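Local coordinates for protein diaminopimelate decarboxylase (Methanocaldococcus jannaschii, PDB 1TWI) that catalyses the pyridoxal-phosphate-dependent decarboxylation of meso-diaminopimelate to L-lysine, the last step of lysine biosynthesis by the diaminopimelate pathway, at residues Y68-N73 with G385-S390; Y33-E38 with A297-L302. All coordinates share one frame; numbering follows the deposited sequence.

Overall arrangement
Both contacts lie where the pyridoxal-phosphate-binding barrel joins the mixed beta sheet, and their centres are about 11 Å apart. Interaction 1 sits at the cofactor: Lys69 and Tyr387 line the pyridoxal-phosphate pocket, and Tyr387 also belongs to the pocket holding the product lysine. Interaction 2 pairs two strands further back, with the Met35 side chain about 12 Å from the cofactor and that of Tyr33 about 8 Å from that of Tyr387. The two touch directly. Gly385 N probably donates a hydrogen bond to Ala297 O (3.0 Å), Asn71 ND2 packs on Met35 CE (3.7 Å), and Tyr33 OH lies against the Gly388-Ile389 backbone. The loops at the cofactor thus touch both the paired strands and Ala297.

Interaction 1: residues Y68-N73 with G385-S390; sequences YKANAN and GAYGIS. With PLP (pyridoxal-5'-phosphate), chain E.
Ala70 and Tyr387 meet in the tightly packed part of the contact. Ala70 CA stands over one face of the tyrosine ring, 4.1 Å from its centroid and 22° off the normal, a CH-pi contact shifted toward the rim. Two hydrogen bonds grip the alanine carbonyl: Tyr387 N donates to a lone pair of Ala70 O at 2.9 Å, and water 1 donates to the same oxygen while accepting from Gly388 N and Ser390 N. Close by, Ser390 OG donates to Lys69 O at 3.1 Å; Ser390 also packs on Tyr395 of the second subunit. At the ring edge, Tyr387 OH gives a 2.6 Å hydrogen bond to PLP O2P. This is the cofactor site of a TIM-barrel decarboxylase: Lys69, the Schiff-base lysine, follows barrel strand 62-67 but is unlinked here, its NZ salt-bridged to Asp88. Asn71 holds CG anti to the backbone N (chi1 -166°), on the Gly385 side; its ND2 donates to Gly385 O at 2.9 Å, and Asn71 OD1 accepts from Asn73 N in an Asx turn, which fixes the amide's rotation. Packing is looser at the partly exposed Ile389, whose CG2 stays 3.7 Å from Asn71 OD1.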
loop_
_atom_site.group_PDB
_atom_site.type_symbol
_atom_site.label_atom_id
_atom_site.label_comp_id
_atom_site.label_asym_id
_atom_site.label_seq_id
_atom_site.Cartn_x
_atom_site.Cartn_y
_atom_site.Cartn_z
ATOM N N TYR A 68 12.232 12.773 2.220
ATOM C CA TYR A 68 12.442 11.629 1.340
ATOM C C TYR A 68 11.277 10.694 1.260
ATOM O O TYR A 68 11.069 10.065 0.226
ATOM C CB TYR A 68 13.681 10.812 1.774
ATOM C CG TYR A 68 14.961 11.320 1.142
ATOM C CD1 TYR A 68 15.106 12.687 0.841
ATOM C CD2 TYR A 68 16.017 10.435 0.831
ATOM C CE1 TYR A 68 16.307 13.169 0.236
ATOM C CE2 TYR A 68 17.220 10.896 0.231
ATOM C CZ TYR A 68 17.360 12.244 -0.051
ATOM O OH TYR A 68 18.548 12.721 -0.548
ATOM N N LYS A 69 10.467 10.636 2.306
ATOM C CA LYS A 69 9.367 9.656 2.279
ATOM C C LYS A 69 8.421 9.945 1.126
ATOM O O LYS A 69 7.694 9.054 0.695
ATOM C CB LYS A 69 8.600 9.615 3.599
ATOM C CG LYS A 69 7.736 10.840 3.928
ATOM C CD LYS A 69 7.893 11.209 5.439
ATOM C CE LYS A 69 9.088 12.206 5.562
ATOM N NZ LYS A 69 9.539 12.572 6.892
ATOM N N ALA A 70 8.430 11.189 0.630
ATOM C CA ALA A 70 7.549 11.558 -0.499
ATOM C C ALA A 70 7.957 10.971 -1.858
ATOM O O ALA A 70 7.100 10.681 -2.708
ATOM C CB ALA A 70 7.435 13.087 -0.606
ATOM N N ASN A 71 9.248 10.726 -2.034
ATOM C CA ASN A 71 9.772 10.188 -3.308
ATOM C C ASN A 71 11.294 10.164 -3.128
ATOM O O ASN A 71 11.932 11.236 -3.076
ATOM C CB ASN A 71 9.445 11.139 -4.469
ATOM C CG ASN A 71 9.670 10.471 -5.849
ATOM O OD1 ASN A 71 10.612 9.696 -6.015
ATOM N ND2 ASN A 71 8.832 10.784 -6.821
ATOM N N ALA A 72 11.871 8.975 -2.998
ATOM C CA ALA A 72 13.322 8.838 -2.829
ATOM C C ALA A 72 13.991 8.183 -4.041
ATOM O O ALA A 72 15.048 7.556 -3.901
ATOM C CB ALA A 72 13.667 8.033 -1.530
ATOM N N ASN A 73 13.388 8.327 -5.222
ATOM C CA ASN A 73 13.991 7.789 -6.434
ATOM C C ASN A 73 15.386 8.473 -6.571
ATOM O O ASN A 73 15.517 9.715 -6.427
ATOM C CB ASN A 73 13.101 8.058 -7.667
ATOM C CG ASN A 73 13.858 7.824 -8.967
ATOM O OD1 ASN A 73 14.627 8.682 -9.406
ATOM N ND2 ASN A 73 13.681 6.651 -9.563
ATOM N N GLY A 385 3.558 13.067 -8.051
ATOM C CA GLY A 385 4.999 13.040 -7.736
ATOM C C GLY A 385 5.371 12.681 -6.291
ATOM O O GLY A 385 6.507 12.313 -6.005
ATOM N N ALA A 386 4.405 12.795 -5.385
ATOM C CA ALA A 386 4.606 12.525 -3.948
ATOM C C ALA A 386 3.660 11.411 -3.489
ATOM O O ALA A 386 2.491 11.437 -3.832
ATOM C CB ALA A 386 4.317 13.824 -3.119
ATOM N N TYR A 387 4.167 10.455 -2.725
ATOM C CA TYR A 387 3.398 9.316 -2.206
ATOM C C TYR A 387 2.766 8.632 -3.385
ATOM O O TYR A 387 1.610 8.247 -3.344
ATOM C CB TYR A 387 2.337 9.800 -1.230
ATOM C CG TYR A 387 2.989 10.691 -0.168
ATOM C CD1 TYR A 387 3.831 10.151 0.788
ATOM C CD2 TYR A 387 2.831 12.067 -0.205
ATOM C CE1 TYR A 387 4.528 10.986 1.715
ATOM C CE2 TYR A 387 3.493 12.923 0.685
ATOM C CZ TYR A 387 4.349 12.380 1.650
ATOM O OH TYR A 387 5.005 13.221 2.524
ATOM N N GLY A 388 3.539 8.571 -4.458
ATOM C CA GLY A 388 3.103 7.872 -5.650
ATOM C C GLY A 388 3.998 6.657 -5.781
ATOM O O GLY A 388 3.683 5.567 -5.270
ATOM N N ILE A 389 5.144 6.805 -6.444
ATOM C CA ILE A 389 6.027 5.648 -6.560
ATOM C C ILE A 389 6.488 5.269 -5.141
ATOM O O ILE A 389 6.735 4.096 -4.867
ATOM C CB ILE A 389 7.233 5.959 -7.504
ATOM C CG1 ILE A 389 7.980 4.655 -7.883
ATOM C CG2 ILE A 389 8.251 6.916 -6.804
ATOM C CD1 ILE A 389 7.175 3.736 -8.884
ATOM N N SER A 390 6.579 6.221 -4.218
ATOM C CA SER A 390 7.093 5.845 -2.880
ATOM C C SER A 390 6.182 4.858 -2.132
ATOM O O SER A 390 6.642 4.197 -1.213
ATOM C CB SER A 390 7.360 7.076 -2.001
ATOM O OG SER A 390 6.148 7.716 -1.600
HETATM N N1 PLP E . 8.412 15.902 8.294
HETATM C C2 PLP E . 7.895 14.803 8.956
HETATM C C2A PLP E . 8.423 14.549 10.388
HETATM C C3 PLP E . 6.974 14.012 8.273
HETATM O O3 PLP E . 6.488 12.941 8.952
HETATM C C4 PLP E . 6.527 14.285 7.008
HETATM C C4A PLP E . 5.485 13.327 6.336
HETATM O O4A PLP E . 5.325 12.271 6.862
HETATM C C5 PLP E . 7.047 15.408 6.324
HETATM C C6 PLP E . 7.968 16.187 7.006
HETATM C C5A PLP E . 6.671 15.874 4.925
HETATM O O4P PLP E . 5.252 16.152 4.804
HETATM P P PLP E . 4.641 16.775 3.481
HETATM O O1P PLP E . 3.200 16.863 3.779
HETATM O O2P PLP E . 4.935 15.778 2.396
HETATM O O3P PLP E . 5.257 18.082 3.260
HETATM O O HOH W 1 6.345 9.097 -4.769
#

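Interaction 2: residues Y33-E38 with A297-L302; sequences YVMSEE and ATAGYL
Val34 and Tyr301 form the antiparallel hydrogen-bonded pair at the middle of this contact, where strand 33-36 runs against strand 300-302 with 161° between their directions. Val34 N donates to Tyr301 O at 2.8 Å, and Tyr301 N returns a bond to Val34 O at 2.9 Å. A third backbone bond joins Ser36 N to Ala299 O at 2.7 Å. CA-H...O contacts supplement these bonds: Gly300 CA reaches Val34 O, while Met35 CA shares Ala299 O with the amide of Ser36.

Side-chain packing differs between the faces of the sheet. On the face of Tyr33, Met35 and Leu302, Leu302 CD1 sits over the Tyr33 ring, 4.0 Å from its centroid and 13° off the normal, a CH-pi contact offset toward the rim. Met35 is folded at chi2 (-65°), which carries SD across to 3.5 Å from Gly300 CA; the glycine has no side chain to contend with the sulfur there. On the face of Val34 and Tyr301, the tyrosine turns its edge to the valine backbone, with CD1 3.9 Å from Val34 O. Beyond the paired residues, Ala299 CB rests 3.6 Å from Ser36 O.

Tyr33 OH is hydrogen-bonded to Asp326 O, and Ser36 OG serves as N-cap of helix 37-58 by accepting from Gln39 N, with Asp17 as a further partner. In this fold-type III decarboxylase the pairing brings together, in the beta-sheet domain, strands that precede and follow the parallel barrel strands 62-67 to 286-289 in the chain. Strand 32-36 lies between strand 300-311 and the parallel strand 402-407 in the mixed sheet; Ile16 of strand 13-16 packs on Val34 and Tyr301, and Gln39 and Ile40 of helix 37-58 pack on Ala299.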
loop_
_atom_site.group_PDB
_atom_site.type_symbol
_atom_site.label_atom_id
_atom_site.label_comp_id
_atom_site.label_asym_id
_atom_site.label_seq_id
_atom_site.Cartn_x
_atom_site.Cartn_y
_atom_site.Cartn_z
ATOM N N TYR A 33 5.159 6.793 -15.055
ATOM C CA TYR A 33 5.258 8.023 -14.261
ATOM C C TYR A 33 6.149 8.962 -15.061
ATOM O O TYR A 33 7.201 8.534 -15.603
ATOM C CB TYR A 33 5.971 7.778 -12.927
ATOM C CG TYR A 33 5.043 7.370 -11.792
ATOM C CD1 TYR A 33 4.367 8.336 -11.043
ATOM C CD2 TYR A 33 4.863 6.042 -11.446
ATOM C CE1 TYR A 33 3.553 7.992 -9.980
ATOM C CE2 TYR A 33 4.014 5.675 -10.360
ATOM C CZ TYR A 33 3.373 6.677 -9.645
ATOM O OH TYR A 33 2.551 6.414 -8.562
ATOM N N VAL A 34 5.760 10.233 -15.157
ATOM C CA VAL A 34 6.612 11.219 -15.843
ATOM C C VAL A 34 6.877 12.292 -14.744
ATOM O O VAL A 34 5.935 12.876 -14.159
ATOM C CB VAL A 34 5.868 11.869 -17.054
ATOM C CG1 VAL A 34 6.775 12.958 -17.773
ATOM C CG2 VAL A 34 5.471 10.754 -18.065
ATOM N N MET A 35 8.135 12.583 -14.487
ATOM C CA MET A 35 8.478 13.567 -13.487
ATOM C C MET A 35 9.072 14.730 -14.228
ATOM O O MET A 35 10.027 14.528 -14.990
ATOM C CB MET A 35 9.530 12.997 -12.511
ATOM C CG MET A 35 8.936 11.889 -11.588
ATOM S SD MET A 35 7.622 12.544 -10.435
ATOM C CE MET A 35 8.554 13.508 -9.334
ATOM N N SER A 36 8.551 15.939 -13.992
ATOM C CA SER A 36 9.075 17.161 -14.667
ATOM C C SER A 36 10.220 17.755 -13.839
ATOM O O SER A 36 10.028 18.225 -12.688
ATOM C CB SER A 36 7.965 18.233 -14.811
ATOM O OG SER A 36 8.541 19.474 -15.220
ATOM N N GLU A 37 11.421 17.744 -14.414
ATOM C CA GLU A 37 12.564 18.286 -13.710
ATOM C C GLU A 37 12.367 19.778 -13.485
ATOM O O GLU A 37 12.662 20.287 -12.409
ATOM C CB GLU A 37 13.841 18.061 -14.529
ATOM C CG GLU A 37 15.086 18.722 -13.915
ATOM C CD GLU A 37 16.307 18.369 -14.746
ATOM O OE1 GLU A 37 17.000 17.400 -14.411
ATOM O OE2 GLU A 37 16.553 19.017 -15.772
ATOM N N GLU A 38 11.878 20.498 -14.494
ATOM C CA GLU A 38 11.677 21.949 -14.301
ATOM C C GLU A 38 10.597 22.229 -13.226
ATOM O O GLU A 38 10.710 23.185 -12.466
ATOM C CB GLU A 38 11.279 22.600 -15.652
ATOM C CG GLU A 38 10.991 24.115 -15.626
ATOM C CD GLU A 38 12.195 25.003 -15.259
ATOM O OE1 GLU A 38 13.374 24.571 -15.368
ATOM O OE2 GLU A 38 11.936 26.169 -14.870
ATOM N N ALA A 297 5.056 16.784 -5.585
ATOM C CA ALA A 297 3.781 16.294 -6.056
ATOM C C ALA A 297 3.351 16.789 -7.418
ATOM O O ALA A 297 2.982 15.978 -8.271
ATOM C CB ALA A 297 2.636 16.635 -5.006
ATOM N N THR A 298 3.368 18.112 -7.607
ATOM C CA THR A 298 2.894 18.689 -8.879
ATOM C C THR A 298 3.832 18.411 -10.064
ATOM O O THR A 298 3.501 18.741 -11.190
ATOM C CB THR A 298 2.727 20.245 -8.764
ATOM O OG1 THR A 298 3.959 20.825 -8.392
ATOM C CG2 THR A 298 1.673 20.596 -7.712
ATOM N N ALA A 299 5.015 17.839 -9.808
ATOM C CA ALA A 299 5.936 17.538 -10.897
ATOM C C ALA A 299 5.644 16.148 -11.524
ATOM O O ALA A 299 6.191 15.823 -12.593
ATOM C CB ALA A 299 7.415 17.553 -10.375
ATOM N N GLY A 300 4.801 15.362 -10.875
ATOM C CA GLY A 300 4.531 13.990 -11.358
ATOM C C GLY A 300 3.204 13.724 -12.028
ATOM O O GLY A 300 2.159 14.201 -11.558
ATOM N N TYR A 301 3.234 12.990 -13.143
ATOM C CA TYR A 301 2.006 12.657 -13.867
ATOM C C TYR A 301 2.074 11.171 -14.111
ATOM O O TYR A 301 3.147 10.668 -14.372
ATOM C CB TYR A 301 1.961 13.382 -15.224
ATOM C CG TYR A 301 1.994 14.899 -15.013
ATOM C CD1 TYR A 301 3.203 15.537 -14.759
ATOM C CD2 TYR A 301 0.792 15.668 -14.963
ATOM C CE1 TYR A 301 3.261 16.879 -14.443
ATOM C CE2 TYR A 301 0.831 17.058 -14.658
ATOM C CZ TYR A 301 2.078 17.639 -14.394
ATOM O OH TYR A 301 2.199 18.961 -14.014
ATOM N N LEU A 302 0.935 10.479 -14.011
ATOM C CA LEU A 302 0.907 9.047 -14.286
ATOM C C LEU A 302 0.042 8.790 -15.537
ATOM O O LEU A 302 -1.163 9.122 -15.548
ATOM C CB LEU A 302 0.328 8.280 -13.089
ATOM C CG LEU A 302 0.160 6.751 -13.244
ATOM C CD1 LEU A 302 1.506 6.067 -13.571
ATOM C CD2 LEU A 302 -0.433 6.219 -11.966
#